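SusD superfamily protein (Bacteroides thetaiotaomicron, PDB 3MCX) is of unknown function, but as an outer-membrane member of the SusD family it probably helps capture glycans at the cell surface for uptake. Local coordinates at residues L368-G371 against T372-E375; E217-K220 against A221-A225; I102-E106 against S107-Q111; E117-R120 against I121-A125. All coordinates share one frame; numbering follows the deposited sequence.

Contact 1. Residues L368-G371 against T372-E375. With ZN (zinc ion), chain C.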
loop_
_atom_site.group_PDB
_atom_site.type_symbol
_atom_site.label_atom_id
_atom_site.label_comp_id
_atom_site.label_asym_id
_atom_site.label_seq_id
_atom_site.Cartn_x
_atom_site.Cartn_y
_atom_site.Cartn_z
ATOM N N LEU A 368 -10.463 17.533 7.961
ATOM C CA LEU A 368 -10.718 17.569 9.387
ATOM C C LEU A 368 -9.466 18.014 10.149
ATOM O O LEU A 368 -9.551 18.863 11.001
ATOM C CB LEU A 368 -11.199 16.221 9.901
ATOM C CG LEU A 368 -11.632 16.211 11.369
ATOM C CD1 LEU A 368 -12.810 17.126 11.614
ATOM C CD2 LEU A 368 -11.979 14.804 11.777
ATOM N N LYS A 369 -8.313 17.464 9.782
ATOM C CA LYS A 369 -7.053 17.792 10.460
ATOM C C LYS A 369 -6.638 19.245 10.257
ATOM O O LYS A 369 -6.141 19.894 11.194
ATOM C CB LYS A 369 -5.939 16.844 10.029
ATOM C CG LYS A 369 -6.061 15.411 10.567
ATOM C CD LYS A 369 -5.988 15.311 12.093
ATOM C CE LYS A 369 -4.671 15.774 12.679
ATOM N NZ LYS A 369 -4.710 15.799 14.187
ATOM N N LYS A 370 -6.879 19.799 9.068
ATOM C CA LYS A 370 -6.442 21.188 8.799
ATOM C C LYS A 370 -7.415 22.228 9.350
ATOM O O LYS A 370 -7.067 23.392 9.533
ATOM C CB LYS A 370 -6.179 21.408 7.308
ATOM C CG LYS A 370 -7.427 21.599 6.436
ATOM C CD LYS A 370 -7.113 21.356 4.949
ATOM C CE LYS A 370 -8.255 21.794 4.028
ATOM N NZ LYS A 370 -8.410 23.261 3.872
ATOM N N GLY A 371 -8.654 21.809 9.622
ATOM C CA GLY A 371 -9.624 22.662 10.303
ATOM C C GLY A 371 -10.372 23.666 9.446
ATOM O O GLY A 371 -11.053 24.543 9.972
ATOM N N THR A 372 -10.222 23.550 8.130
ATOM C CA THR A 372 -10.971 24.339 7.168
ATOM C C THR A 372 -11.459 23.424 6.060
ATOM O O THR A 372 -10.984 22.320 5.923
ATOM C CB THR A 372 -10.150 25.496 6.561
ATOM O OG1 THR A 372 -8.966 25.008 5.943
ATOM C CG2 THR A 372 -9.789 26.542 7.650
ATOM N N ASP A 373 -12.400 23.920 5.261
ATOM C CA ASP A 373 -13.159 23.097 4.294
ATOM C C ASP A 373 -13.846 21.916 4.981
ATOM O O ASP A 373 -13.997 20.836 4.402
ATOM C CB ASP A 373 -12.292 22.653 3.113
ATOM C CG ASP A 373 -11.729 23.831 2.335
ATOM O OD1 ASP A 373 -12.521 24.661 1.813
ATOM O OD2 ASP A 373 -10.489 23.921 2.245
ATOM N N ILE A 374 -14.290 22.136 6.217
ATOM C CA ILE A 374 -14.833 21.055 7.028
ATOM C C ILE A 374 -16.096 20.443 6.424
ATOM O O ILE A 374 -16.167 19.233 6.287
ATOM C CB ILE A 374 -15.129 21.526 8.458
ATOM C CG1 ILE A 374 -13.819 21.933 9.138
ATOM C CG2 ILE A 374 -15.835 20.409 9.277
ATOM C CD1 ILE A 374 -12.837 20.832 9.259
ATOM N N GLU A 375 -17.059 21.261 6.021
ATOM C CA GLU A 375 -18.294 20.744 5.442
ATOM C C GLU A 375 -18.028 19.938 4.169
ATOM O O GLU A 375 -18.577 18.860 3.977
ATOM C CB GLU A 375 -19.278 21.875 5.140
ATOM C CG GLU A 375 -20.622 21.333 4.831
ATOM C CD GLU A 375 -21.663 22.355 4.556
ATOM O OE1 GLU A 375 -21.367 23.574 4.474
ATOM O OE2 GLU A 375 -22.814 21.903 4.426
HETATM ZN ZN ZN C . -24.254 23.050 3.868
#
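K370 reaches forward over the turn and takes hold of the two residues just before the next helix. Its CG sits between the backbone N and the carbonyl carbon (chi1 78°), and a final bend at chi4 brings NZ to 2.8 Å from T372 OG1 and 2.7 Å from D373 OD2. The latter is a salt bridge, met on the anti side of the carboxylate and 23° out of its plane; the threonine side chain crosses the lysine at about a right angle. NZ also bonds Q219 OE1 of helix 218-231, and the lysine makes a cation-pi contact with Y222. The close apolar packing is on I374, whose CD1 tucks in 3.8 Å from G371 C and 3.9 Å from L368 CA. F401 lies against both L368 and I374. The loose side is E375, extended away from the turn and touching nothing in 368-371; its OE2 binds a zinc ion at 1.9 Å. The chain leaves helix 356-370 at G371, where phi is positive (82°). This is a short, tight turn linking two consecutive helices, with D373 at the N-cap position of helix 374-385, its side chain turned to K370 rather than capping, in a largely helical SusD-family fold.

Contact 2. Residues E217-K220 against A221-A225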
loop_
_atom_site.group_PDB
_atom_site.type_symbol
_atom_site.label_atom_id
_atom_site.label_comp_id
_atom_site.label_asym_id
_atom_site.label_seq_id
_atom_site.Cartn_x
_atom_site.Cartn_y
_atom_site.Cartn_z
ATOM N N GLU A 217 1.072 17.093 5.982
ATOM C CA GLU A 217 0.910 18.267 5.091
ATOM C C GLU A 217 -0.538 18.283 4.602
ATOM O O GLU A 217 -0.855 17.945 3.432
ATOM C CB GLU A 217 1.873 18.219 3.908
ATOM C CG GLU A 217 3.321 18.493 4.317
ATOM C CD GLU A 217 3.633 19.944 4.552
ATOM O OE1 GLU A 217 2.785 20.851 4.292
ATOM O OE2 GLU A 217 4.772 20.188 5.008
ATOM N N TYR A 218 -1.426 18.653 5.518
ATOM C CA TYR A 218 -2.863 18.438 5.282
ATOM C C TYR A 218 -3.421 19.271 4.144
ATOM O O TYR A 218 -4.194 18.741 3.340
ATOM C CB TYR A 218 -3.680 18.626 6.568
ATOM C CG TYR A 218 -3.191 17.744 7.699
ATOM C CD1 TYR A 218 -3.232 16.370 7.585
ATOM C CD2 TYR A 218 -2.693 18.304 8.866
ATOM C CE1 TYR A 218 -2.753 15.548 8.642
ATOM C CE2 TYR A 218 -2.223 17.518 9.901
ATOM C CZ TYR A 218 -2.253 16.176 9.783
ATOM O OH TYR A 218 -1.778 15.381 10.824
ATOM N N GLN A 219 -3.079 20.561 4.061
ATOM C CA GLN A 219 -3.564 21.368 2.936
ATOM C C GLN A 219 -3.071 20.787 1.586
ATOM O O GLN A 219 -3.848 20.720 0.630
ATOM C CB GLN A 219 -3.135 22.816 3.068
ATOM C CG GLN A 219 -3.730 23.714 2.005
ATOM C CD GLN A 219 -5.248 23.773 2.060
ATOM O OE1 GLN A 219 -5.835 24.042 3.111
ATOM N NE2 GLN A 219 -5.894 23.530 0.920
ATOM N N LYS A 220 -1.787 20.427 1.477
ATOM C CA LYS A 220 -1.274 19.851 0.222
ATOM C C LYS A 220 -1.961 18.532 -0.109
ATOM O O LYS A 220 -2.244 18.241 -1.276
ATOM C CB LYS A 220 0.242 19.656 0.274
ATOM C CG LYS A 220 0.998 20.962 0.423
ATOM C CD LYS A 220 2.437 20.731 0.759
ATOM C CE LYS A 220 3.197 22.012 0.672
ATOM N NZ LYS A 220 3.103 22.597 -0.702
ATOM N N ALA A 221 -2.197 17.701 0.915
ATOM C CA ALA A 221 -2.923 16.453 0.715
ATOM C C ALA A 221 -4.324 16.740 0.191
ATOM O O ALA A 221 -4.820 16.041 -0.727
ATOM C CB ALA A 221 -2.979 15.627 2.018
ATOM N N TYR A 222 -4.975 17.713 0.805
ATOM C CA TYR A 222 -6.333 18.093 0.411
ATOM C C TYR A 222 -6.384 18.600 -1.023
ATOM O O TYR A 222 -7.301 18.257 -1.782
ATOM C CB TYR A 222 -6.912 19.159 1.367
ATOM C CG TYR A 222 -8.416 19.313 1.294
ATOM C CD1 TYR A 222 -9.249 18.421 1.976
ATOM C CD2 TYR A 222 -9.004 20.318 0.559
ATOM C CE1 TYR A 222 -10.620 18.533 1.916
ATOM C CE2 TYR A 222 -10.393 20.454 0.511
ATOM C CZ TYR A 222 -11.182 19.526 1.182
ATOM O OH TYR A 222 -12.560 19.636 1.144
ATOM N N ASP A 223 -5.434 19.457 -1.378
ATOM C CA ASP A 223 -5.386 19.979 -2.742
ATOM C C ASP A 223 -5.204 18.855 -3.775
ATOM O O ASP A 223 -5.919 18.829 -4.789
ATOM C CB ASP A 223 -4.321 21.076 -2.873
ATOM C CG ASP A 223 -4.692 22.349 -2.106
ATOM O OD1 ASP A 223 -5.867 22.555 -1.799
ATOM O OD2 ASP A 223 -3.772 23.094 -1.771
ATOM N N ALA A 224 -4.293 17.923 -3.514
ATOM C CA ALA A 224 -4.070 16.819 -4.447
ATOM C C ALA A 224 -5.292 15.932 -4.548
ATOM O O ALA A 224 -5.703 15.550 -5.656
ATOM C CB ALA A 224 -2.842 15.998 -4.057
ATOM N N ALA A 225 -5.869 15.552 -3.398
ATOM C CA ALA A 225 -7.022 14.646 -3.395
ATOM C C ALA A 225 -8.200 15.312 -4.088
ATOM O O ALA A 225 -8.862 14.696 -4.903
ATOM C CB ALA A 225 -7.391 14.222 -1.958
#
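Q219 and D223 lie one turn apart on the exposed side of helix 218-231, and their flat ends meet at a slant, amide and carboxylate planes turned 47° from each other. The glutamine chain bends at chi2 (62°), which swings its amide forward along the helix until NE2 is 2.9 Å from D223 OD1. That oxygen lies in the amide plane, yet the donor comes at it from above the carboxylate, and the bond is bent, with an N-H...O angle of 135°. A second, weak bond from the same NE2 runs 3.5 Å to D223 OD2. At the other end of the amide, OE1 accepts from K370 NZ, at the end of helix 356-370. Y222 is turned so that its ring leads away from 217-220, and NE2 of Q219 stands obliquely off it, 4.5 Å from CD2; Y222 OH bonds E376. On the buried side A221 lies against Y212 of helix 201-214, its CB 3.4 Å from E217 O. Underneath runs ordinary helical bonding, begun by A221 N to E217 O at 2.9 Å. The chemistry implies a relay: Q219 accepts from a lysine at one end and donates to an aspartate at the other, which probably fixes the amide's orientation and ties D223, through it, to the positive charge of K370.

Contact 3. Residues I102-E106 against S107-Q111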
loop_
_atom_site.group_PDB
_atom_site.type_symbol
_atom_site.label_atom_id
_atom_site.label_comp_id
_atom_site.label_asym_id
_atom_site.label_seq_id
_atom_site.Cartn_x
_atom_site.Cartn_y
_atom_site.Cartn_z
ATOM N N ILE A 102 15.640 7.247 -17.118
ATOM C CA ILE A 102 15.610 8.705 -17.118
ATOM C C ILE A 102 16.890 9.290 -17.690
ATOM O O ILE A 102 16.869 10.169 -18.552
ATOM C CB ILE A 102 15.327 9.276 -15.715
ATOM C CG1 ILE A 102 13.901 8.889 -15.247
ATOM C CG2 ILE A 102 15.540 10.805 -15.717
ATOM C CD1 ILE A 102 13.632 8.976 -13.750
ATOM N N GLN A 103 18.035 8.753 -17.275
ATOM C CA GLN A 103 19.299 9.229 -17.800
ATOM C C GLN A 103 19.469 8.987 -19.314
ATOM O O GLN A 103 19.974 9.819 -20.032
ATOM C CB GLN A 103 20.492 8.650 -17.035
ATOM C CG GLN A 103 21.874 9.116 -17.565
ATOM C CD GLN A 103 22.132 10.642 -17.552
ATOM O OE1 GLN A 103 21.510 11.359 -16.722
ATOM N NE2 GLN A 103 23.027 11.112 -18.419
ATOM N N LYS A 104 19.037 7.803 -19.781
ATOM C CA LYS A 104 19.087 7.510 -21.203
ATOM C C LYS A 104 18.258 8.528 -22.005
ATOM O O LYS A 104 18.691 9.017 -23.031
ATOM C CB LYS A 104 18.604 6.064 -21.460
ATOM C CG LYS A 104 18.784 5.549 -22.854
ATOM C CD LYS A 104 20.269 5.481 -23.251
ATOM C CE LYS A 104 20.451 4.971 -24.695
ATOM N NZ LYS A 104 21.824 5.193 -25.216
ATOM N N ILE A 105 17.056 8.811 -21.512
ATOM C CA ILE A 105 16.201 9.839 -22.173
ATOM C C ILE A 105 16.887 11.227 -22.177
ATOM O O ILE A 105 16.952 11.888 -23.171
ATOM C CB ILE A 105 14.782 9.886 -21.534
ATOM C CG1 ILE A 105 14.003 8.571 -21.788
ATOM C CG2 ILE A 105 14.001 11.123 -22.056
ATOM C CD1 ILE A 105 12.755 8.438 -20.957
ATOM N N GLU A 106 17.368 11.617 -21.001
ATOM C CA GLU A 106 17.964 12.953 -20.871
ATOM C C GLU A 106 19.278 13.134 -21.578
ATOM O O GLU A 106 19.634 14.237 -21.954
ATOM C CB GLU A 106 18.107 13.312 -19.398
ATOM C CG GLU A 106 16.795 13.463 -18.708
ATOM C CD GLU A 106 16.873 13.968 -17.272
ATOM O OE1 GLU A 106 17.665 13.484 -16.439
ATOM O OE2 GLU A 106 16.025 14.828 -16.942
ATOM N N SER A 107 19.990 12.051 -21.839
ATOM C CA SER A 107 21.279 12.118 -22.491
ATOM C C SER A 107 21.157 12.330 -24.016
ATOM O O SER A 107 22.149 12.550 -24.692
ATOM C CB SER A 107 22.068 10.826 -22.221
ATOM O OG SER A 107 21.501 9.779 -22.992
ATOM N N GLY A 108 19.928 12.250 -24.533
ATOM C CA GLY A 108 19.673 12.519 -25.949
ATOM C C GLY A 108 20.054 11.409 -26.907
ATOM O O GLY A 108 19.982 11.591 -28.121
ATOM N N SER A 109 20.373 10.249 -26.320
ATOM C CA SER A 109 20.884 9.059 -27.026
ATOM C C SER A 109 19.780 8.014 -27.288
ATOM O O SER A 109 20.038 6.802 -27.397
ATOM C CB SER A 109 21.972 8.407 -26.166
ATOM O OG SER A 109 21.425 7.869 -24.973
ATOM N N ILE A 110 18.540 8.473 -27.289
ATOM C CA ILE A 110 17.414 7.691 -27.824
ATOM C C ILE A 110 17.085 8.269 -29.199
ATOM O O ILE A 110 16.898 9.486 -29.367
ATOM C CB ILE A 110 16.165 7.729 -26.950
ATOM C CG1 ILE A 110 16.410 7.024 -25.610
ATOM C CG2 ILE A 110 14.965 7.075 -27.675
ATOM C CD1 ILE A 110 15.251 6.961 -24.778
ATOM N N GLN A 111 17.072 7.396 -30.205
ATOM C CA GLN A 111 16.876 7.810 -31.587
ATOM C C GLN A 111 15.386 8.050 -31.871
ATOM O O GLN A 111 14.737 7.283 -32.592
ATOM C CB GLN A 111 17.482 6.764 -32.524
ATOM C CG GLN A 111 19.019 6.709 -32.441
HETATM O O HOH W 1 17.132 10.525 -25.702
#
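K104 and S109 carry the polar grip of this helix end. The lysine chain bends at chi2 (63°) and then runs straight, which lays it along the outgoing loop and, in the serine conformer modelled here, puts NZ 2.7 Å from S109 OG, with a weak bond to S109 O besides. In that conformer S109 OG donates to S107 OG at 2.8 Å, and S107 OG donates to K104 O at 2.9 Å, above the carbonyl plane. Among backbone groups, S107 N reaches Q103 O, and G108 N comes to I105 O at 3.3 Å from 57° out of the carbonyl plane, just where positive phi at G108 ends the helical path. A water accepts from I110 N and probably donates to I105 O. The apolar part belongs to I110: CD1 packs 3.6 Å from I105 CG1, and CG1 lies 3.9 Å from the aliphatic CG of K104, the chains crossing at a slant. A serine at I110 would probably open a gap beside I105 and leave the lysine's CG without its apolar neighbour. The whole lies at the C-terminal end of helix 81-106; beyond it, I105 packs on I121 and K122 of helix 115-140, I110 meets L118 there, and Q111 pairs through its backbone with V19.

Contact 4. Residues E117-R120 against I121-A125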
loop_
_atom_site.group_PDB
_atom_site.type_symbol
_atom_site.label_atom_id
_atom_site.label_comp_id
_atom_site.label_asym_id
_atom_site.label_seq_id
_atom_site.Cartn_x
_atom_site.Cartn_y
_atom_site.Cartn_z
ATOM N N GLU A 117 6.185 11.766 -26.189
ATOM C CA GLU A 117 6.223 10.389 -25.715
ATOM C C GLU A 117 7.439 10.151 -24.834
ATOM O O GLU A 117 7.317 9.480 -23.818
ATOM C CB GLU A 117 6.192 9.405 -26.875
ATOM C CG GLU A 117 4.778 9.200 -27.438
ATOM C CD GLU A 117 3.931 8.355 -26.467
ATOM O OE1 GLU A 117 4.039 7.117 -26.473
ATOM O OE2 GLU A 117 3.189 8.913 -25.663
ATOM N N LEU A 118 8.600 10.696 -25.221
ATOM C CA LEU A 118 9.803 10.582 -24.368
ATOM C C LEU A 118 9.538 11.187 -22.997
ATOM O O LEU A 118 9.910 10.631 -21.978
ATOM C CB LEU A 118 11.018 11.250 -24.994
ATOM C CG LEU A 118 11.611 10.604 -26.278
ATOM C CD1 LEU A 118 12.553 11.547 -27.034
ATOM C CD2 LEU A 118 12.281 9.276 -25.902
ATOM N N ASN A 119 8.848 12.318 -22.980
ATOM C CA ASN A 119 8.543 12.970 -21.730
ATOM C C ASN A 119 7.522 12.213 -20.890
ATOM O O ASN A 119 7.593 12.184 -19.664
ATOM C CB ASN A 119 8.055 14.379 -21.987
ATOM C CG ASN A 119 8.219 15.242 -20.795
ATOM O OD1 ASN A 119 9.295 15.275 -20.205
ATOM N ND2 ASN A 119 7.160 15.946 -20.416
ATOM N N ARG A 120 6.581 11.547 -21.556
ATOM C CA ARG A 120 5.622 10.723 -20.829
ATOM C C ARG A 120 6.313 9.543 -20.146
ATOM O O ARG A 120 6.103 9.257 -18.979
ATOM C CB ARG A 120 4.545 10.196 -21.804
ATOM C CG ARG A 120 3.563 9.284 -21.113
ATOM C CD ARG A 120 2.592 8.557 -22.027
ATOM N NE ARG A 120 3.270 7.785 -23.064
ATOM C CZ ARG A 120 3.834 6.585 -22.900
ATOM N NH1 ARG A 120 3.860 5.984 -21.712
ATOM N NH2 ARG A 120 4.417 6.000 -23.957
ATOM N N ILE A 121 7.156 8.852 -20.917
ATOM C CA ILE A 121 7.917 7.731 -20.372
ATOM C C ILE A 121 8.789 8.192 -19.207
ATOM O O ILE A 121 8.813 7.574 -18.176
ATOM C CB ILE A 121 8.756 7.065 -21.452
ATOM C CG1 ILE A 121 7.823 6.379 -22.457
ATOM C CG2 ILE A 121 9.769 6.069 -20.846
ATOM C CD1 ILE A 121 8.501 5.966 -23.748
ATOM N N LYS A 122 9.460 9.331 -19.391
ATOM C CA LYS A 122 10.277 9.894 -18.297
ATOM C C LYS A 122 9.437 10.203 -17.061
ATOM O O LYS A 122 9.840 9.916 -15.926
ATOM C CB LYS A 122 10.941 11.161 -18.790
ATOM C CG LYS A 122 11.797 11.913 -17.770
ATOM C CD LYS A 122 12.299 13.217 -18.371
ATOM C CE LYS A 122 12.912 14.091 -17.335
ATOM N NZ LYS A 122 13.230 15.422 -17.932
ATOM N N SER A 123 8.269 10.786 -17.285
ATOM C CA SER A 123 7.399 11.156 -16.183
ATOM C C SER A 123 6.863 9.961 -15.405
ATOM O O SER A 123 6.793 9.972 -14.177
ATOM C CB SER A 123 6.237 11.992 -16.691
ATOM O OG SER A 123 6.731 13.227 -17.187
ATOM N N GLU A 124 6.448 8.918 -16.122
ATOM C CA GLU A 124 6.060 7.689 -15.464
ATOM C C GLU A 124 7.202 7.059 -14.653
ATOM O O GLU A 124 7.003 6.606 -13.528
ATOM C CB GLU A 124 5.502 6.705 -16.496
ATOM C CG GLU A 124 4.178 7.184 -17.105
ATOM C CD GLU A 124 3.575 6.217 -18.099
ATOM O OE1 GLU A 124 3.662 4.994 -17.856
ATOM O OE2 GLU A 124 3.001 6.690 -19.103
ATOM N N ALA A 125 8.404 7.057 -15.231
ATOM C CA ALA A 125 9.583 6.595 -14.492
ATOM C C ALA A 125 9.810 7.428 -13.209
ATOM O O ALA A 125 10.173 6.890 -12.178
ATOM C CB ALA A 125 10.828 6.643 -15.400
HETATM O O HOH W 2 3.478 3.340 -20.067
#
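R120 is the centre of this stretch of helix 115-140, held between two glutamates one turn to either side along the chain. Its chain runs out with CG anti to the backbone N (chi1 177°) and then bends at chi3 (55°), presenting the guanidinium side-on to E117: NE bonds OE2 and NH2 bonds OE1, both at 2.8 Å. NH1 turns the other way, to E124 OE2, also at 2.8 Å. All three oxygens lie close to the guanidinium plane, whereas each carboxylate is approached from above its own plane; that of E124 is turned 51° from the guanidinium. A water links E124 OE1 to NH1, the latter bond weak, and E124 OE1 also bonds Y32, while NH2 bonds Q25.

I121 covers one face of the guanidinium, its CG1 3.7 Å from NH2 and 3.4 Å from E117 O; it also packs on L101 of helix 81-106. S123 bonds N119 O twice, by OG and by N, both at 2.8 Å and from opposite faces of the carbonyl plane. Putting a leucine at R120 would probably leave the carboxylates of E117 and E124 without their shared positive partner and free to turn.

As the arginine is buried, three hydrogen bonds to carboxylates close to its plane probably offset much of the cost of burying the charge. E117 OE2 and E124 OE2, 6.9 Å apart, are like charges that the guanidinium between them probably screens, and R191, close to NE, is probably eased by the same carboxylates.

Along the chain the order is contact 3, contact 4, contact 2, contact 1, and they fall into two pairs. Contact 3 lies at the end of helix 81-106 with its following loop, contact 4 on helix 115-140; their centres are 11 Å apart, joined by the E106-K122 salt bridge and by I102 packing on A125. Contacts 2 and 1, likewise 11 Å apart, bring helix 218-231 against the turn between helices 356-370 and 374-385, although some 140 residues separate them in sequence. The pairs do not touch: contacts 2 and 4 have centres 25 Å apart, contacts 1 and 3 45 Å. In this largely helical protein the joints are made between contacts, 3 with 4 and 1 with 2, linking sequence neighbours and distant segments alike.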